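Long-range contacts in nicotinate-nucleotide--dimethylbenzimidazole phosphoribosyltransferase (Thermus thermophilus HB8, PDB 1WX1), which probably catalyses the transfer of phosphoribose from nicotinate mononucleotide to 5,6-dimethylbenzimidazole, giving alpha-ribazole 5'-phosphate for cobalamin synthesis: residues A[140-151]-A[232-243]; A[167-178]-A[221-230]. All coordinates share one frame; numbering follows the deposited sequence.

Contact 1 of 2, residues A[140-151]-A[232-243]; sequences LLAGREAARRAI and AIAGIYLEGYEA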
loop_
_atom_site.group_PDB
_atom_site.type_symbol
_atom_site.label_atom_id
_atom_site.label_comp_id
_atom_site.label_asym_id
_atom_site.label_seq_id
_atom_site.Cartn_x
_atom_site.Cartn_y
_atom_site.Cartn_z
ATOM N N LEU A 140 -25.255 -12.344 13.585
ATOM C CA LEU A 140 -25.168 -12.242 12.132
ATOM C C LEU A 140 -26.018 -11.078 11.629
ATOM O O LEU A 140 -25.567 -10.278 10.811
ATOM C CB LEU A 140 -25.659 -13.535 11.482
ATOM C CG LEU A 140 -25.579 -13.607 9.957
ATOM C CD1 LEU A 140 -24.184 -14.025 9.547
ATOM C CD2 LEU A 140 -26.592 -14.621 9.440
ATOM N N LEU A 141 -27.250 -10.996 12.129
ATOM C CA LEU A 141 -28.181 -9.939 11.745
ATOM C C LEU A 141 -27.709 -8.561 12.187
ATOM O O LEU A 141 -27.950 -7.577 11.495
ATOM C CB LEU A 141 -29.573 -10.214 12.328
ATOM C CG LEU A 141 -30.232 -11.503 11.816
ATOM C CD1 LEU A 141 -31.537 -11.741 12.556
ATOM C CD2 LEU A 141 -30.465 -11.399 10.310
ATOM N N ALA A 142 -27.060 -8.488 13.347
ATOM C CA ALA A 142 -26.540 -7.217 13.849
ATOM C C ALA A 142 -25.460 -6.744 12.881
ATOM O O ALA A 142 -25.305 -5.547 12.641
ATOM C CB ALA A 142 -25.954 -7.397 15.262
ATOM N N GLY A 143 -24.713 -7.699 12.330
ATOM C CA GLY A 143 -23.672 -7.372 11.367
ATOM C C GLY A 143 -24.286 -6.803 10.093
ATOM O O GLY A 143 -23.794 -5.814 9.545
ATOM N N ARG A 144 -25.355 -7.429 9.607
ATOM C CA ARG A 144 -26.035 -6.932 8.410
ATOM C C ARG A 144 -26.540 -5.507 8.655
ATOM O O ARG A 144 -26.393 -4.633 7.803
ATOM C CB ARG A 144 -27.240 -7.810 8.058
ATOM C CG ARG A 144 -26.919 -9.127 7.363
ATOM C CD ARG A 144 -28.215 -9.895 7.124
ATOM N NE ARG A 144 -28.055 -11.050 6.249
ATOM C CZ ARG A 144 -27.910 -10.983 4.928
ATOM N NH1 ARG A 144 -27.898 -9.808 4.310
ATOM N NH2 ARG A 144 -27.791 -12.097 4.220
ATOM N N GLU A 145 -27.145 -5.289 9.820
ATOM C CA GLU A 145 -27.689 -3.977 10.173
ATOM C C GLU A 145 -26.630 -2.878 10.141
ATOM O O GLU A 145 -26.857 -1.799 9.581
ATOM C CB GLU A 145 -28.325 -4.018 11.568
ATOM C CG GLU A 145 -29.197 -2.798 11.877
ATOM C CD GLU A 145 -29.707 -2.772 13.311
ATOM O OE1 GLU A 145 -29.731 -3.836 13.964
ATOM O OE2 GLU A 145 -30.098 -1.683 13.782
ATOM N N ALA A 146 -25.482 -3.147 10.754
ATOM C CA ALA A 146 -24.400 -2.172 10.791
ATOM C C ALA A 146 -23.865 -1.879 9.387
ATOM O O ALA A 146 -23.599 -0.726 9.046
ATOM C CB ALA A 146 -23.276 -2.668 11.700
ATOM N N ALA A 147 -23.727 -2.917 8.565
ATOM C CA ALA A 147 -23.242 -2.738 7.201
ATOM C C ALA A 147 -24.240 -1.918 6.381
ATOM O O ALA A 147 -23.845 -1.051 5.602
ATOM C CB ALA A 147 -23.015 -4.096 6.532
ATOM N N ARG A 148 -25.530 -2.194 6.561
ATOM C CA ARG A 148 -26.556 -1.476 5.818
ATOM C C ARG A 148 -26.508 0.011 6.130
ATOM O O ARG A 148 -26.691 0.854 5.241
ATOM C CB ARG A 148 -27.954 -2.027 6.131
ATOM C CG ARG A 148 -29.101 -1.253 5.468
ATOM C CD ARG A 148 -28.873 -1.016 3.965
ATOM N NE ARG A 148 -28.620 -2.252 3.231
ATOM C CZ ARG A 148 -28.386 -2.317 1.921
ATOM N NH1 ARG A 148 -28.374 -1.213 1.189
ATOM N NH2 ARG A 148 -28.166 -3.489 1.340
ATOM N N ARG A 149 -26.271 0.349 7.393
ATOM C CA ARG A 149 -26.181 1.769 7.721
ATOM C C ARG A 149 -24.957 2.393 7.064
ATOM O O ARG A 149 -25.008 3.523 6.605
ATOM C CB ARG A 149 -26.067 2.029 9.190
ATOM C CG ARG A 149 -25.982 3.529 9.448
ATOM C CD ARG A 149 -25.634 3.729 10.882
ATOM N NE ARG A 149 -25.392 5.110 11.255
ATOM C CZ ARG A 149 -24.819 5.446 12.408
ATOM N NH1 ARG A 149 -24.455 4.501 13.276
ATOM N NH2 ARG A 149 -24.562 6.712 12.684
ATOM N N ALA A 150 -23.847 1.658 7.027
ATOM C CA ALA A 150 -22.623 2.181 6.417
ATOM C C ALA A 150 -22.902 2.458 4.948
ATOM O O ALA A 150 -22.543 3.513 4.425
ATOM C CB ALA A 150 -21.459 1.168 6.567
ATOM N N ILE A 151 -23.586 1.514 4.308
ATOM C CA ILE A 151 -23.948 1.623 2.904
ATOM C C ILE A 151 -24.951 2.761 2.677
ATOM O O ILE A 151 -24.801 3.551 1.748
ATOM C CB ILE A 151 -24.552 0.289 2.398
ATOM C CG1 ILE A 151 -23.506 -0.826 2.531
ATOM C CG2 ILE A 151 -24.994 0.422 0.941
ATOM C CD1 ILE A 151 -24.076 -2.237 2.364
ATOM N N ALA A 232 -20.827 -11.787 13.391
ATOM C CA ALA A 232 -21.312 -10.472 12.980
ATOM C C ALA A 232 -20.538 -10.028 11.740
ATOM O O ALA A 232 -21.097 -9.402 10.835
ATOM C CB ALA A 232 -21.117 -9.459 14.108
ATOM N N ILE A 233 -19.250 -10.359 11.700
ATOM C CA ILE A 233 -18.420 -9.995 10.563
ATOM C C ILE A 233 -18.927 -10.685 9.299
ATOM O O ILE A 233 -18.924 -10.096 8.217
ATOM C CB ILE A 233 -16.938 -10.309 10.857
ATOM C CG1 ILE A 233 -16.399 -9.231 11.813
ATOM C CG2 ILE A 233 -16.119 -10.355 9.562
ATOM C CD1 ILE A 233 -15.073 -9.562 12.467
ATOM N N ALA A 234 -19.385 -11.924 9.436
ATOM C CA ALA A 234 -19.940 -12.641 8.291
ATOM C C ALA A 234 -21.172 -11.864 7.800
ATOM O O ALA A 234 -21.410 -11.747 6.596
ATOM C CB ALA A 234 -20.339 -14.047 8.699
ATOM N N GLY A 235 -21.946 -11.329 8.745
ATOM C CA GLY A 235 -23.130 -10.563 8.394
ATOM C C GLY A 235 -22.781 -9.281 7.665
ATOM O O GLY A 235 -23.474 -8.874 6.726
ATOM N N ILE A 236 -21.704 -8.635 8.098
ATOM C CA ILE A 236 -21.258 -7.400 7.467
ATOM C C ILE A 236 -20.936 -7.668 5.998
ATOM O O ILE A 236 -21.368 -6.921 5.116
ATOM C CB ILE A 236 -20.005 -6.842 8.187
ATOM C CG1 ILE A 236 -20.406 -6.347 9.581
ATOM C CG2 ILE A 236 -19.354 -5.720 7.356
ATOM C CD1 ILE A 236 -19.224 -6.096 10.513
ATOM N N TYR A 237 -20.195 -8.744 5.733
ATOM C CA TYR A 237 -19.827 -9.073 4.359
ATOM C C TYR A 237 -21.007 -9.556 3.512
ATOM O O TYR A 237 -21.088 -9.237 2.326
ATOM C CB TYR A 237 -18.688 -10.106 4.346
ATOM C CG TYR A 237 -17.333 -9.517 4.713
ATOM C CD1 TYR A 237 -16.576 -10.052 5.754
ATOM C CD2 TYR A 237 -16.817 -8.421 4.022
ATOM C CE1 TYR A 237 -15.341 -9.510 6.102
ATOM C CE2 TYR A 237 -15.576 -7.870 4.363
ATOM C CZ TYR A 237 -14.847 -8.422 5.406
ATOM O OH TYR A 237 -13.644 -7.865 5.774
ATOM N N LEU A 238 -21.921 -10.311 4.111
ATOM C CA LEU A 238 -23.091 -10.791 3.377
ATOM C C LEU A 238 -23.929 -9.609 2.896
ATOM O O LEU A 238 -24.446 -9.610 1.775
ATOM C CB LEU A 238 -23.946 -11.702 4.266
ATOM C CG LEU A 238 -23.386 -13.096 4.566
ATOM C CD1 LEU A 238 -24.287 -13.809 5.565
ATOM C CD2 LEU A 238 -23.274 -13.892 3.264
ATOM N N GLU A 239 -24.055 -8.598 3.750
ATOM C CA GLU A 239 -24.831 -7.406 3.423
ATOM C C GLU A 239 -24.122 -6.587 2.344
ATOM O O GLU A 239 -24.762 -6.077 1.414
ATOM C CB GLU A 239 -25.029 -6.549 4.679
ATOM C CG GLU A 239 -25.960 -5.346 4.494
ATOM C CD GLU A 239 -27.410 -5.745 4.251
ATOM O OE1 GLU A 239 -27.808 -6.852 4.670
ATOM O OE2 GLU A 239 -28.162 -4.941 3.657
ATOM N N GLY A 240 -22.804 -6.451 2.479
ATOM C CA GLY A 240 -22.038 -5.706 1.491
ATOM C C GLY A 240 -22.099 -6.424 0.152
ATOM O O GLY A 240 -22.213 -5.796 -0.901
ATOM N N TYR A 241 -22.019 -7.749 0.201
ATOM C CA TYR A 241 -22.078 -8.585 -0.997
ATOM C C TYR A 241 -23.384 -8.343 -1.756
ATOM O O TYR A 241 -23.388 -8.101 -2.966
ATOM C CB TYR A 241 -21.972 -10.059 -0.591
ATOM C CG TYR A 241 -22.295 -11.055 -1.684
ATOM C CD1 TYR A 241 -21.634 -11.018 -2.911
ATOM C CD2 TYR A 241 -23.238 -12.060 -1.474
ATOM C CE1 TYR A 241 -21.909 -11.961 -3.905
ATOM C CE2 TYR A 241 -23.519 -13.007 -2.458
ATOM C CZ TYR A 241 -22.850 -12.953 -3.668
ATOM O OH TYR A 241 -23.120 -13.896 -4.634
ATOM N N GLU A 242 -24.494 -8.402 -1.031
ATOM C CA GLU A 242 -25.804 -8.197 -1.630
ATOM C C GLU A 242 -25.998 -6.771 -2.145
ATOM O O GLU A 242 -26.761 -6.546 -3.083
ATOM C CB GLU A 242 -26.884 -8.579 -0.621
ATOM C CG GLU A 242 -27.051 -10.088 -0.506
ATOM C CD GLU A 242 -27.662 -10.522 0.815
ATOM O OE1 GLU A 242 -28.471 -9.764 1.387
ATOM O OE2 GLU A 242 -27.347 -11.631 1.284
ATOM N N ALA A 243 -25.293 -5.817 -1.545
ATOM C CA ALA A 243 -25.375 -4.425 -1.971
ATOM C C ALA A 243 -24.502 -4.195 -3.212
ATOM O O ALA A 243 -24.500 -3.101 -3.780
ATOM C CB ALA A 243 -24.929 -3.498 -0.840
#
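Gly143 and Gly235 meet backbone to backbone where helices 140-151 and 232-242 cross at -45°, their axes approaching to 6.4 Å. Two CA-H...O contacts bridge the crossing: Gly143 CA lies 3.3 Å from Ala232 O, and Gly235 CA faces Leu140 O. A CB on either glycine would clash with the carbonyl oxygen opposite, so the close approach depends on both lacking one. Beside this point Ile236 lays CG1 against Gly143 O, and Ala147 CB rests on Glu239 CB. Farther along, Ile151 CD1 touches Ala243 CB at 3.5 Å.

Along one border runs a salt-bridge network. Arg144, extended from CG to NE, grips Glu242 end-on: NH2 reaches OE2 on its syn side at 3.0 Å in a nearly straight bond (170°), while NH1 meets OE1 from above the carboxylate plane. The same NH1 also binds Glu239 OE1, which lies in the guanidinium plane, and Leu238 CB lies over one guanidinium face, toward its rim. Glu239 turns CG anti to its backbone N (chi1 -174°) and bends at chi2, which brings its carboxylate between two arginines. Its OE2 takes both NE and NH2 of Arg148, the latter at 2.7 Å, side-on and with the planes nearly perpendicular. A leucine in place of Arg144 would probably leave Glu242 without its two-nitrogen mate and Glu239 OE1 without its charged donor.

Ile236 and Ala146 both touch Val50 of strand 47-54. This is a glycine-mediated close crossing of two helices lying on the parallel sheet of an alpha/beta fold.

Contact 2 of 2, residues A[167-178]-A[221-230]; sequences NTTAAAALTAAL and VAAEVGGLEL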
loop_
_atom_site.group_PDB
_atom_site.type_symbol
_atom_site.label_atom_id
_atom_site.label_comp_id
_atom_site.label_asym_id
_atom_site.label_seq_id
_atom_site.Cartn_x
_atom_site.Cartn_y
_atom_site.Cartn_z
ATOM N N ASN A 167 -9.856 -13.454 20.538
ATOM C CA ASN A 167 -10.538 -13.855 19.316
ATOM C C ASN A 167 -9.685 -14.575 18.266
ATOM O O ASN A 167 -10.226 -15.149 17.325
ATOM C CB ASN A 167 -11.297 -12.665 18.704
ATOM C CG ASN A 167 -10.402 -11.685 17.983
ATOM O OD1 ASN A 167 -9.180 -11.805 17.981
ATOM N ND2 ASN A 167 -11.023 -10.693 17.355
ATOM N N THR A 168 -8.363 -14.581 18.424
ATOM C CA THR A 168 -7.540 -15.294 17.452
ATOM C C THR A 168 -7.694 -16.797 17.698
ATOM O O THR A 168 -7.491 -17.607 16.800
ATOM C CB THR A 168 -6.047 -14.889 17.537
ATOM O OG1 THR A 168 -5.502 -15.304 18.790
ATOM C CG2 THR A 168 -5.903 -13.381 17.403
ATOM N N THR A 169 -8.068 -17.173 18.918
ATOM C CA THR A 169 -8.272 -18.578 19.219
ATOM C C THR A 169 -9.610 -18.993 18.615
ATOM O O THR A 169 -9.712 -20.043 17.982
ATOM C CB THR A 169 -8.266 -18.841 20.743
ATOM O OG1 THR A 169 -6.968 -18.540 21.264
ATOM C CG2 THR A 169 -8.577 -20.303 21.040
ATOM N N ALA A 170 -10.632 -18.159 18.799
ATOM C CA ALA A 170 -11.950 -18.442 18.236
ATOM C C ALA A 170 -11.845 -18.444 16.707
ATOM O O ALA A 170 -12.491 -19.250 16.038
ATOM C CB ALA A 170 -12.965 -17.385 18.687
ATOM N N ALA A 171 -11.033 -17.540 16.163
ATOM C CA ALA A 171 -10.852 -17.461 14.714
ATOM C C ALA A 171 -10.159 -18.726 14.202
ATOM O O ALA A 171 -10.490 -19.229 13.128
ATOM C CB ALA A 171 -10.033 -16.229 14.352
ATOM N N ALA A 172 -9.200 -19.234 14.974
ATOM C CA ALA A 172 -8.478 -20.443 14.592
ATOM C C ALA A 172 -9.422 -21.641 14.589
ATOM O O ALA A 172 -9.374 -22.480 13.684
ATOM C CB ALA A 172 -7.316 -20.690 15.551
ATOM N N ALA A 173 -10.285 -21.715 15.598
ATOM C CA ALA A 173 -11.234 -22.812 15.708
ATOM C C ALA A 173 -12.222 -22.792 14.549
ATOM O O ALA A 173 -12.472 -23.822 13.907
ATOM C CB ALA A 173 -11.982 -22.729 17.037
ATOM N N LEU A 174 -12.779 -21.615 14.281
ATOM C CA LEU A 174 -13.742 -21.459 13.203
ATOM C C LEU A 174 -13.092 -21.758 11.855
ATOM O O LEU A 174 -13.690 -22.411 10.997
ATOM C CB LEU A 174 -14.312 -20.039 13.204
ATOM C CG LEU A 174 -15.326 -19.725 12.097
ATOM C CD1 LEU A 174 -16.493 -20.703 12.178
ATOM C CD2 LEU A 174 -15.825 -18.292 12.250
ATOM N N THR A 175 -11.865 -21.287 11.672
ATOM C CA THR A 175 -11.167 -21.518 10.414
ATOM C C THR A 175 -10.901 -23.009 10.224
ATOM O O THR A 175 -11.166 -23.568 9.159
ATOM C CB THR A 175 -9.843 -20.746 10.372
ATOM O OG1 THR A 175 -10.112 -19.338 10.430
ATOM C CG2 THR A 175 -9.078 -21.060 9.087
ATOM N N ALA A 176 -10.382 -23.654 11.265
ATOM C CA ALA A 176 -10.093 -25.081 11.203
ATOM C C ALA A 176 -11.363 -25.877 10.902
ATOM O O ALA A 176 -11.355 -26.786 10.068
ATOM C CB ALA A 176 -9.471 -25.550 12.524
ATOM N N ALA A 177 -12.458 -25.521 11.565
ATOM C CA ALA A 177 -13.724 -26.212 11.372
ATOM C C ALA A 177 -14.275 -26.063 9.952
ATOM O O ALA A 177 -14.696 -27.044 9.337
ATOM C CB ALA A 177 -14.748 -25.717 12.390
ATOM N N LEU A 178 -14.270 -24.837 9.435
ATOM C CA LEU A 178 -14.779 -24.575 8.092
ATOM C C LEU A 178 -13.898 -25.136 6.981
ATOM O O LEU A 178 -14.404 -25.578 5.953
ATOM C CB LEU A 178 -14.945 -23.069 7.870
ATOM C CG LEU A 178 -15.897 -22.335 8.812
ATOM C CD1 LEU A 178 -15.965 -20.861 8.425
ATOM C CD2 LEU A 178 -17.270 -22.966 8.735
ATOM N N VAL A 221 -22.031 -24.485 13.170
ATOM C CA VAL A 221 -20.615 -24.699 13.413
ATOM C C VAL A 221 -20.015 -23.474 14.108
ATOM O O VAL A 221 -19.310 -23.599 15.111
ATOM C CB VAL A 221 -19.859 -24.957 12.083
ATOM C CG1 VAL A 221 -18.357 -24.897 12.311
ATOM C CG2 VAL A 221 -20.254 -26.324 11.520
ATOM N N ALA A 222 -20.304 -22.291 13.576
ATOM C CA ALA A 222 -19.792 -21.046 14.149
ATOM C C ALA A 222 -20.250 -20.859 15.594
ATOM O O ALA A 222 -19.485 -20.416 16.450
ATOM C CB ALA A 222 -20.245 -19.864 13.304
ATOM N N ALA A 223 -21.507 -21.190 15.858
ATOM C CA ALA A 223 -22.059 -21.058 17.197
ATOM C C ALA A 223 -21.291 -21.951 18.163
ATOM O O ALA A 223 -20.987 -21.567 19.290
ATOM C CB ALA A 223 -23.542 -21.448 17.190
ATOM N N GLU A 224 -20.970 -23.151 17.704
ATOM C CA GLU A 224 -20.258 -24.113 18.527
ATOM C C GLU A 224 -18.816 -23.742 18.858
ATOM O O GLU A 224 -18.378 -23.898 19.996
ATOM C CB GLU A 224 -20.267 -25.482 17.841
ATOM C CG GLU A 224 -19.669 -26.594 18.676
ATOM C CD GLU A 224 -20.625 -27.100 19.733
ATOM O OE1 GLU A 224 -20.155 -27.510 20.813
ATOM O OE2 GLU A 224 -21.846 -27.100 19.476
ATOM N N VAL A 225 -18.079 -23.227 17.880
ATOM C CA VAL A 225 -16.668 -22.948 18.109
ATOM C C VAL A 225 -16.151 -21.540 17.871
ATOM O O VAL A 225 -14.975 -21.285 18.104
ATOM C CB VAL A 225 -15.796 -23.876 17.230
ATOM C CG1 VAL A 225 -16.346 -25.299 17.255
ATOM C CG2 VAL A 225 -15.763 -23.343 15.796
ATOM N N GLY A 226 -17.003 -20.633 17.404
ATOM C CA GLY A 226 -16.536 -19.290 17.102
ATOM C C GLY A 226 -16.753 -18.202 18.131
ATOM O O GLY A 226 -16.781 -18.459 19.337
ATOM N N GLY A 227 -16.879 -16.976 17.628
ATOM C CA GLY A 227 -17.096 -15.812 18.469
ATOM C C GLY A 227 -18.234 -14.982 17.899
ATOM O O GLY A 227 -18.534 -15.052 16.702
ATOM N N LEU A 228 -18.873 -14.190 18.749
ATOM C CA LEU A 228 -19.990 -13.359 18.318
ATOM C C LEU A 228 -19.629 -12.335 17.247
ATOM O O LEU A 228 -20.376 -12.156 16.287
ATOM C CB LEU A 228 -20.596 -12.643 19.528
ATOM C CG LEU A 228 -21.297 -13.588 20.509
ATOM C CD1 LEU A 228 -21.307 -12.975 21.898
ATOM C CD2 LEU A 228 -22.723 -13.875 20.020
ATOM N N GLU A 229 -18.494 -11.658 17.414
ATOM C CA GLU A 229 -18.084 -10.647 16.450
ATOM C C GLU A 229 -17.653 -11.300 15.137
ATOM O O GLU A 229 -17.723 -10.679 14.081
ATOM C CB GLU A 229 -16.953 -9.766 17.022
ATOM C CG GLU A 229 -15.552 -10.344 16.919
ATOM C CD GLU A 229 -15.194 -11.254 18.074
ATOM O OE1 GLU A 229 -16.080 -12.002 18.540
ATOM O OE2 GLU A 229 -14.018 -11.225 18.503
ATOM N N LEU A 230 -17.216 -12.555 15.194
ATOM C CA LEU A 230 -16.806 -13.248 13.972
ATOM C C LEU A 230 -18.050 -13.533 13.127
ATOM O O LEU A 230 -18.025 -13.424 11.900
ATOM C CB LEU A 230 -16.076 -14.562 14.306
ATOM C CG LEU A 230 -14.833 -14.457 15.202
ATOM C CD1 LEU A 230 -14.140 -15.818 15.277
ATOM C CD2 LEU A 230 -13.864 -13.412 14.651
#
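The amide of Asn167 and the carboxylate of Glu229 lie nearly parallel, their planes 23° apart, and Glu229 OE2 sits close to the amide plane. Asn167 ND2 donates to Glu229 OE2 at 3.3 Å with an N-H...O angle of 147°, approaching the oxygen on its anti side and somewhat out of the carboxylate plane. Asn167 CB also sits against this OE2, at 3.1 Å. A bend of the Glu229 chain at chi2 helps carry OE2 back to Asn167. The main polar partners lie outside the pair: Asp162 OD2 for Asn167 ND2, and His56 NE2 for Glu229 OE2.

The remaining contact is apolar. Leu230 CD1 packs against the backbone of helix 167-178, 3.7 Å from Ala171 N, and also meets Ala170 CB. Where the chain turns between helices 221-225 and 228-230, Ala170 CB abuts Gly226 C. Leu174 reaches across with CD1 to Ala222 CA at 3.9 Å, while Val225 CG2 lies over Leu174 N and CA. Ala173 CB presses on Val225 O at 3.5 Å, and this buried carbonyl oxygen has no hydrogen-bonding partner in the model. At the far end Ala177 CB fits against Val221 CG1, 3.7 Å away.

Helix 167-178 thus packs across the bend between helices 221-225 and 228-230, running at 142° to the former; Gly226 ends the first helix and Gly227 is the N-cap of the next. Small alanines face the bend, and the Asn167 end of helix 167-178 lies near the predicted active site: the Asn167 side chain is about 9 Å from that of Glu304, the probable proton acceptor.

How the contacts relate
Contacts 1 and 2 share helix 228-242: its first residues, 228-230, belong to contact 2, and contact 1 takes it up from 232 on, with contact 2 nested along the chain inside the loop that contact 1 closes. Their centres lie about 18 Å apart. Both are mainly buried, but contact 1 has a more exposed charged border of two arginines and two glutamates, whereas none of the touching residues of contact 2 is exposed. In contact 1 glycines let backbones meet on the sheet; in contact 2 alanine, valine and leucine side chains fill a wider helix spacing, and the polar pair there is buried, nearer the predicted active-site glutamate.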